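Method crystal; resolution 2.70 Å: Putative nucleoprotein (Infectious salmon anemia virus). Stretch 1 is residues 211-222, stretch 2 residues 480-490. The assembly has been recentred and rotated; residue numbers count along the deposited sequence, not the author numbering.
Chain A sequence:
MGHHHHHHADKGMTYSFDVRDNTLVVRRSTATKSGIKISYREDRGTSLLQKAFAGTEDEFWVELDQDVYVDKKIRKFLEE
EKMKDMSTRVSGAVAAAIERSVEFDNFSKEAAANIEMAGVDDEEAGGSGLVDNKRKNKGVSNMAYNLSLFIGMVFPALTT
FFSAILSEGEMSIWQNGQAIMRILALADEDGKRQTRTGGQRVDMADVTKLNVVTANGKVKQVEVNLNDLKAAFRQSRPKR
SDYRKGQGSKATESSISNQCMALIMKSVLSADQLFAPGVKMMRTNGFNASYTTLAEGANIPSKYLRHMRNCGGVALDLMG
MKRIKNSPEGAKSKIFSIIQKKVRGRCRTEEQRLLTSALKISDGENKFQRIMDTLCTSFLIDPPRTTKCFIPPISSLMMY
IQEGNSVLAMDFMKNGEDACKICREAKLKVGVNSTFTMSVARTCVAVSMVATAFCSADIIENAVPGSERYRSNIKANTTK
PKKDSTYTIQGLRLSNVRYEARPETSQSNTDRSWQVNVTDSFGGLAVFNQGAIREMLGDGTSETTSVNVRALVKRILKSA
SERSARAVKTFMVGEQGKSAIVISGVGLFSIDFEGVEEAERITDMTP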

ATOM      1  N   ASN A 211     -31.959 -10.766  22.013  1.00 57.91           N
ATOM      2  CA  ASN A 211     -30.970 -10.864  20.971  1.00 57.93           C
ATOM      3  C   ASN A 211     -31.379  -9.977  19.795  1.00 59.77           C
ATOM      4  O   ASN A 211     -32.478 -10.108  19.246  1.00 61.48           O
ATOM      5  CB  ASN A 211     -30.855 -12.321  20.534  1.00 54.86           C
ATOM      6  CG  ASN A 211     -29.807 -12.530  19.469  1.00 61.98           C
ATOM      7  OD1 ASN A 211     -30.135 -12.745  18.298  1.00 55.46           O
ATOM      8  ND2 ASN A 211     -28.525 -12.478  19.869  1.00 58.03           N
ATOM      9  N   VAL A 212     -30.497  -9.057  19.426  1.00 57.36           N
ATOM     10  CA  VAL A 212     -30.771  -8.127  18.337  1.00 57.87           C
ATOM     11  C   VAL A 212     -30.476  -8.775  16.969  1.00 58.81           C
ATOM     12  O   VAL A 212     -29.339  -9.169  16.687  1.00 53.92           O
ATOM     13  CB  VAL A 212     -29.991  -6.806  18.539  1.00 59.22           C
ATOM     14  CG1 VAL A 212     -29.804  -6.090  17.228  1.00 65.36           C
ATOM     15  CG2 VAL A 212     -30.685  -5.920  19.570  1.00 49.71           C
ATOM     16  N   VAL A 213     -31.514  -8.881  16.134  1.00 56.33           N
ATOM     17  CA  VAL A 213     -31.435  -9.578  14.848  1.00 56.74           C
ATOM     18  C   VAL A 213     -31.763  -8.663  13.667  1.00 56.18           C
ATOM     19  O   VAL A 213     -32.698  -7.875  13.732  1.00 59.84           O
ATOM     20  CB  VAL A 213     -32.433 -10.778  14.817  1.00 59.57           C
ATOM     21  CG1 VAL A 213     -32.573 -11.351  13.411  1.00 54.35           C
ATOM     22  CG2 VAL A 213     -32.010 -11.855  15.803  1.00 57.09           C
ATOM     23  N   THR A 214     -31.005  -8.781  12.583  1.00 53.29           N
ATOM     24  CA  THR A 214     -31.316  -8.048  11.359  1.00 59.71           C
ATOM     25  C   THR A 214     -32.364  -8.792  10.526  1.00 59.50           C
ATOM     26  O   THR A 214     -32.210  -9.989  10.288  1.00 65.63           O
ATOM     27  CB  THR A 214     -30.046  -7.783  10.529  1.00 58.54           C
ATOM     28  OG1 THR A 214     -29.224  -6.834  11.228  1.00 53.15           O
ATOM     29  CG2 THR A 214     -30.412  -7.235   9.157  1.00 57.44           C
ATOM     30  N   ALA A 215     -33.414  -8.092  10.085  1.00 59.65           N
ATOM     31  CA  ALA A 215     -34.583  -8.736   9.463  1.00 59.88           C
ATOM     32  C   ALA A 215     -34.686  -8.513   7.960  1.00 64.32           C
ATOM     33  O   ALA A 215     -34.164  -9.291   7.161  1.00 59.18           O
ATOM     34  CB  ALA A 215     -35.877  -8.279  10.152  1.00 43.80           C
ATOM     35  N   ASN A 216     -35.430  -7.470   7.592  1.00 72.23           N
ATOM     36  CA  ASN A 216     -35.567  -7.011   6.202  1.00 69.03           C
ATOM     37  C   ASN A 216     -34.971  -5.612   6.118  1.00 64.56           C
ATOM     38  O   ASN A 216     -35.600  -4.694   5.614  1.00 55.73           O
ATOM     39  CB  ASN A 216     -37.036  -6.947   5.791  1.00 68.39           C
ATOM     40  N   GLY A 217     -33.761  -5.461   6.642  1.00 64.73           N
ATOM     41  CA  GLY A 217     -33.095  -4.179   6.723  1.00 57.96           C
ATOM     42  C   GLY A 217     -33.338  -3.644   8.112  1.00 55.64           C
ATOM     43  O   GLY A 217     -32.575  -2.826   8.634  1.00 59.98           O
ATOM     44  N   LYS A 218     -34.414  -4.128   8.722  1.00 57.48           N
ATOM     45  CA  LYS A 218     -34.839  -3.634  10.025  1.00 59.22           C
ATOM     46  C   LYS A 218     -34.357  -4.557  11.134  1.00 56.48           C
ATOM     47  O   LYS A 218     -34.153  -5.742  10.920  1.00 63.93           O
ATOM     48  CB  LYS A 218     -36.369  -3.463  10.059  1.00 46.32           C
ATOM     49  N   VAL A 219     -34.165  -4.011  12.324  1.00 57.13           N
ATOM     50  CA  VAL A 219     -33.680  -4.806  13.453  1.00 53.60           C
ATOM     51  C   VAL A 219     -34.804  -5.274  14.390  1.00 54.09           C
ATOM     52  O   VAL A 219     -35.570  -4.476  14.902  1.00 55.47           O
ATOM     53  CB  VAL A 219     -32.662  -3.992  14.304  1.00 58.05           C
ATOM     54  CG1 VAL A 219     -32.361  -4.712  15.589  1.00 53.97           C
ATOM     55  CG2 VAL A 219     -31.392  -3.678  13.513  1.00 51.27           C
ATOM     56  N   LYS A 220     -34.879  -6.576  14.629  1.00 62.10           N
ATOM     57  CA  LYS A 220     -35.825  -7.125  15.608  1.00 62.31           C
ATOM     58  C   LYS A 220     -35.118  -7.703  16.843  1.00 58.17           C
ATOM     59  O   LYS A 220     -33.974  -8.163  16.776  1.00 56.41           O
ATOM     60  CB  LYS A 220     -36.720  -8.203  14.970  1.00 46.49           C
ATOM     61  N   GLN A 221     -35.807  -7.679  17.975  1.00 56.26           N
ATOM     62  CA  GLN A 221     -35.287  -8.326  19.164  1.00 55.76           C
ATOM     63  C   GLN A 221     -36.008  -9.628  19.468  1.00 61.37           C
ATOM     64  O   GLN A 221     -37.151  -9.632  19.931  1.00 62.51           O
ATOM     65  CB  GLN A 221     -35.391  -7.403  20.356  1.00 57.11           C
ATOM     66  CG  GLN A 221     -34.739  -6.065  20.146  1.00 63.30           C
ATOM     67  CD  GLN A 221     -34.496  -5.360  21.454  1.00 75.95           C
ATOM     68  OE1 GLN A 221     -35.359  -5.355  22.334  1.00 77.65           O
ATOM     69  NE2 GLN A 221     -33.305  -4.778  21.609  1.00 79.72           N
ATOM     70  N   VAL A 222     -35.321 -10.734  19.225  1.00 59.18           N
ATOM     71  CA  VAL A 222     -35.842 -12.054  19.552  1.00 57.06           C
ATOM     72  C   VAL A 222     -35.328 -12.499  20.910  1.00 58.42           C
ATOM     73  O   VAL A 222     -34.395 -11.912  21.455  1.00 61.46           O
ATOM     74  CB  VAL A 222     -35.392 -13.106  18.526  1.00 58.63           C
ATOM     75  CG1 VAL A 222     -35.838 -12.706  17.136  1.00 52.40           C
ATOM     76  CG2 VAL A 222     -33.887 -13.271  18.582  1.00 51.78           C
TER
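Stretch 2, residues 480-490: KPKKDSTYTIQ

Stretch 1 is a β-hairpin. Strands 211-214 and 219-222 are tied by backbone hydrogen bonds, among them Val213 N to Lys220 O at 2.6 Å and Lys220 N to Val213 O at 2.7 Å, and the turn closes with Ala215 N to Lys218 O at 2.6 Å. Because side chains alternate along a strand, Val212, Thr214 and Val219 direct their CA-to-CB bonds toward stretch 2, while Val213 and Lys220 point away. Stretch 2 is extended at Pro481, bends through Lys482, Lys483 and Asp484, and is extended again from Ser485, becoming a strand at Thr488. It runs from Pro481, beside Val212 and Val219, to Ile489 at the turn, so in the same general sense as strand 211-214 and against strand 219-222.

Val219 is central to the packing. With chi1 at 170° (t), its CG1 comes 3.5 Å from Lys483 CA, while its CG2 lies 3.7 Å from Pro481 CB, 3.8 Å from Ser485 CB and 3.9 Å from Tyr487 CE2. A β-branched residue suits a strand, and its two methyls here fill separate parts of the contact. Val212, also t, sets CG1 3.7 Å from Pro481 CB. The proline ring is a compact apolar surface well matched to these valines. Lys483 has phi/psi of 81/-29, a left-handed conformation uncommon for a residue with a CB; its side chain is modelled only to CB, which lies 3.9 Å from Gln221 NE2.

The Ser485 hydroxyl is used within its own loop, while its CB packs on Val219: with chi1 at -45° (m), its OG accepts a very short 2.4 Å hydrogen bond from Lys482 N, bracing the bend. A water donates to Lys483 O at 2.5 Å and to Ser485 O at 2.9 Å, and accepts a weak bond from Val219 N at 3.4 Å, linking the loop to the hairpin.

At the turn, Tyr487 N gives Gly217 O a short but weak hydrogen bond, 2.5 Å long and bent to 130°. Thr486 CA adds a CA-H...O contact to Gly217 O at 3.3 Å. Gly217 suits this place twice over: at phi/psi 97/-24 a CB would be jammed against the preceding carbonyl oxygen, and it would also lie 2.3 Å from Tyr487 O.

The Tyr487 side chain, chi1 -63° (m) and chi2 -85°, presents its ring edge to Val219 CG2, and its CE2 is 3.9 Å from Thr214 OG1. Thr214, chi1 -69° (m), places CG2 3.7 Å from Ile489 CD1. Ile489, m at chi1 and t at chi2, carries CD1 to the turn, 3.4 Å from Ala215 O and 3.0 Å from Gly217 N; the latter is shorter than a comfortable van der Waals contact.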

ATOM      1  N   LYS A 480     -22.178  -4.079  15.544  1.00 44.76           N
ATOM      2  CA  LYS A 480     -23.442  -4.507  16.124  1.00 52.41           C
ATOM      3  C   LYS A 480     -24.641  -3.589  15.845  1.00 55.20           C
ATOM      4  O   LYS A 480     -24.595  -2.388  16.116  1.00 58.35           O
ATOM      5  CB  LYS A 480     -23.250  -4.684  17.623  1.00 50.59           C
ATOM      6  CG  LYS A 480     -22.145  -5.639  17.929  1.00 52.68           C
ATOM      7  CD  LYS A 480     -21.849  -5.660  19.402  1.00 59.71           C
ATOM      8  CE  LYS A 480     -20.489  -6.248  19.670  1.00 56.26           C
ATOM      9  NZ  LYS A 480     -20.245  -6.260  21.131  1.00 71.48           N
ATOM     10  N   PRO A 481     -25.736  -4.161  15.318  1.00 55.58           N
ATOM     11  CA  PRO A 481     -26.954  -3.378  15.033  1.00 59.16           C
ATOM     12  C   PRO A 481     -27.532  -2.795  16.314  1.00 58.02           C
ATOM     13  O   PRO A 481     -27.562  -3.481  17.326  1.00 56.52           O
ATOM     14  CB  PRO A 481     -27.924  -4.422  14.448  1.00 59.08           C
ATOM     15  CG  PRO A 481     -27.064  -5.575  14.032  1.00 58.27           C
ATOM     16  CD  PRO A 481     -25.880  -5.580  14.953  1.00 52.84           C
ATOM     17  N   LYS A 482     -28.001  -1.557  16.283  1.00 63.79           N
ATOM     18  CA  LYS A 482     -28.305  -0.887  17.543  1.00 66.87           C
ATOM     19  C   LYS A 482     -29.786  -0.887  17.933  1.00 64.67           C
ATOM     20  O   LYS A 482     -30.160  -0.203  18.872  1.00 77.12           O
ATOM     21  CB  LYS A 482     -27.725   0.538  17.563  1.00 55.53           C
ATOM     22  N   LYS A 483     -30.605  -1.659  17.227  1.00 56.60           N
ATOM     23  CA  LYS A 483     -32.042  -1.786  17.516  1.00 68.36           C
ATOM     24  C   LYS A 483     -32.879  -0.641  16.944  1.00 66.90           C
ATOM     25  O   LYS A 483     -34.049  -0.814  16.615  1.00 61.82           O
ATOM     26  CB  LYS A 483     -32.349  -2.010  19.012  1.00 60.76           C
ATOM     27  N   ASP A 484     -32.262   0.525  16.825  1.00 69.94           N
ATOM     28  CA  ASP A 484     -32.846   1.615  16.067  1.00 72.06           C
ATOM     29  C   ASP A 484     -32.250   1.604  14.659  1.00 73.74           C
ATOM     30  O   ASP A 484     -32.546   2.488  13.847  1.00 78.32           O
ATOM     31  CB  ASP A 484     -32.566   2.957  16.754  1.00 67.93           C
ATOM     32  N   SER A 485     -31.419   0.599  14.376  1.00 64.99           N
ATOM     33  CA  SER A 485     -30.656   0.545  13.132  1.00 59.89           C
ATOM     34  C   SER A 485     -31.490   0.141  11.920  1.00 58.80           C
ATOM     35  O   SER A 485     -32.461  -0.611  12.033  1.00 61.21           O
ATOM     36  CB  SER A 485     -29.468  -0.414  13.277  1.00 61.13           C
ATOM     37  OG  SER A 485     -28.793  -0.208  14.503  1.00 56.15           O
ATOM     38  N   THR A 486     -31.090   0.629  10.753  1.00 51.40           N
ATOM     39  CA  THR A 486     -31.749   0.251   9.512  1.00 56.33           C
ATOM     40  C   THR A 486     -30.704  -0.125   8.469  1.00 56.64           C
ATOM     41  O   THR A 486     -29.629   0.454   8.431  1.00 62.80           O
ATOM     42  CB  THR A 486     -32.645   1.389   8.993  1.00 64.90           C
ATOM     43  OG1 THR A 486     -31.899   2.618   8.966  1.00 68.33           O
ATOM     44  CG2 THR A 486     -33.852   1.566   9.904  1.00 58.62           C
ATOM     45  N   TYR A 487     -31.010  -1.093   7.623  1.00 50.25           N
ATOM     46  CA  TYR A 487     -30.025  -1.575   6.670  1.00 55.99           C
ATOM     47  C   TYR A 487     -30.677  -1.746   5.326  1.00 54.56           C
ATOM     48  O   TYR A 487     -31.888  -1.728   5.220  1.00 57.94           O
ATOM     49  CB  TYR A 487     -29.441  -2.935   7.119  1.00 54.22           C
ATOM     50  CG  TYR A 487     -28.693  -2.857   8.412  1.00 53.36           C
ATOM     51  CD1 TYR A 487     -27.352  -2.487   8.432  1.00 56.35           C
ATOM     52  CD2 TYR A 487     -29.322  -3.120   9.622  1.00 51.74           C
ATOM     53  CE1 TYR A 487     -26.649  -2.403   9.621  1.00 57.92           C
ATOM     54  CE2 TYR A 487     -28.628  -3.039  10.821  1.00 56.34           C
ATOM     55  CZ  TYR A 487     -27.292  -2.680  10.813  1.00 60.36           C
ATOM     56  OH  TYR A 487     -26.589  -2.585  11.989  1.00 56.12           O
ATOM     57  N   THR A 488     -29.863  -1.879   4.294  1.00 54.92           N
ATOM     58  CA  THR A 488     -30.328  -2.452   3.049  1.00 54.86           C
ATOM     59  C   THR A 488     -29.566  -3.738   2.834  1.00 58.50           C
ATOM     60  O   THR A 488     -28.341  -3.751   2.735  1.00 59.30           O
ATOM     61  CB  THR A 488     -30.132  -1.531   1.861  1.00 53.82           C
ATOM     62  OG1 THR A 488     -30.988  -0.399   2.010  1.00 60.67           O
ATOM     63  CG2 THR A 488     -30.512  -2.264   0.594  1.00 49.53           C
ATOM     64  N   ILE A 489     -30.309  -4.826   2.782  1.00 57.27           N
ATOM     65  CA  ILE A 489     -29.710  -6.134   2.760  1.00 58.46           C
ATOM     66  C   ILE A 489     -29.376  -6.583   1.354  1.00 58.41           C
ATOM     67  O   ILE A 489     -30.257  -6.887   0.562  1.00 59.91           O
ATOM     68  CB  ILE A 489     -30.614  -7.132   3.467  1.00 61.55           C
ATOM     69  CG1 ILE A 489     -30.624  -6.794   4.963  1.00 59.75           C
ATOM     70  CG2 ILE A 489     -30.129  -8.570   3.216  1.00 57.76           C
ATOM     71  CD1 ILE A 489     -31.705  -7.495   5.725  1.00 67.75           C
ATOM     72  N   GLN A 490     -28.086  -6.603   1.049  1.00 59.84           N
ATOM     73  CA  GLN A 490     -27.632  -7.057  -0.247  1.00 59.11           C
ATOM     74  C   GLN A 490     -26.551  -8.103  -0.130  1.00 56.54           C
ATOM     75  O   GLN A 490     -26.129  -8.465   0.959  1.00 54.89           O
ATOM     76  CB  GLN A 490     -27.165  -5.899  -1.117  1.00 63.51           C
ATOM     77  CG  GLN A 490     -26.360  -4.861  -0.382  1.00 62.28           C
ATOM     78  CD  GLN A 490     -26.189  -3.615  -1.214  1.00 63.88           C
ATOM     79  OE1 GLN A 490     -25.371  -2.745  -0.907  1.00 62.25           O
ATOM     80  NE2 GLN A 490     -26.961  -3.527  -2.290  1.00 60.76           N
TER
HETATM   81  O   HOH W   1     -34.359  -1.129  14.115  1.00 62.54           O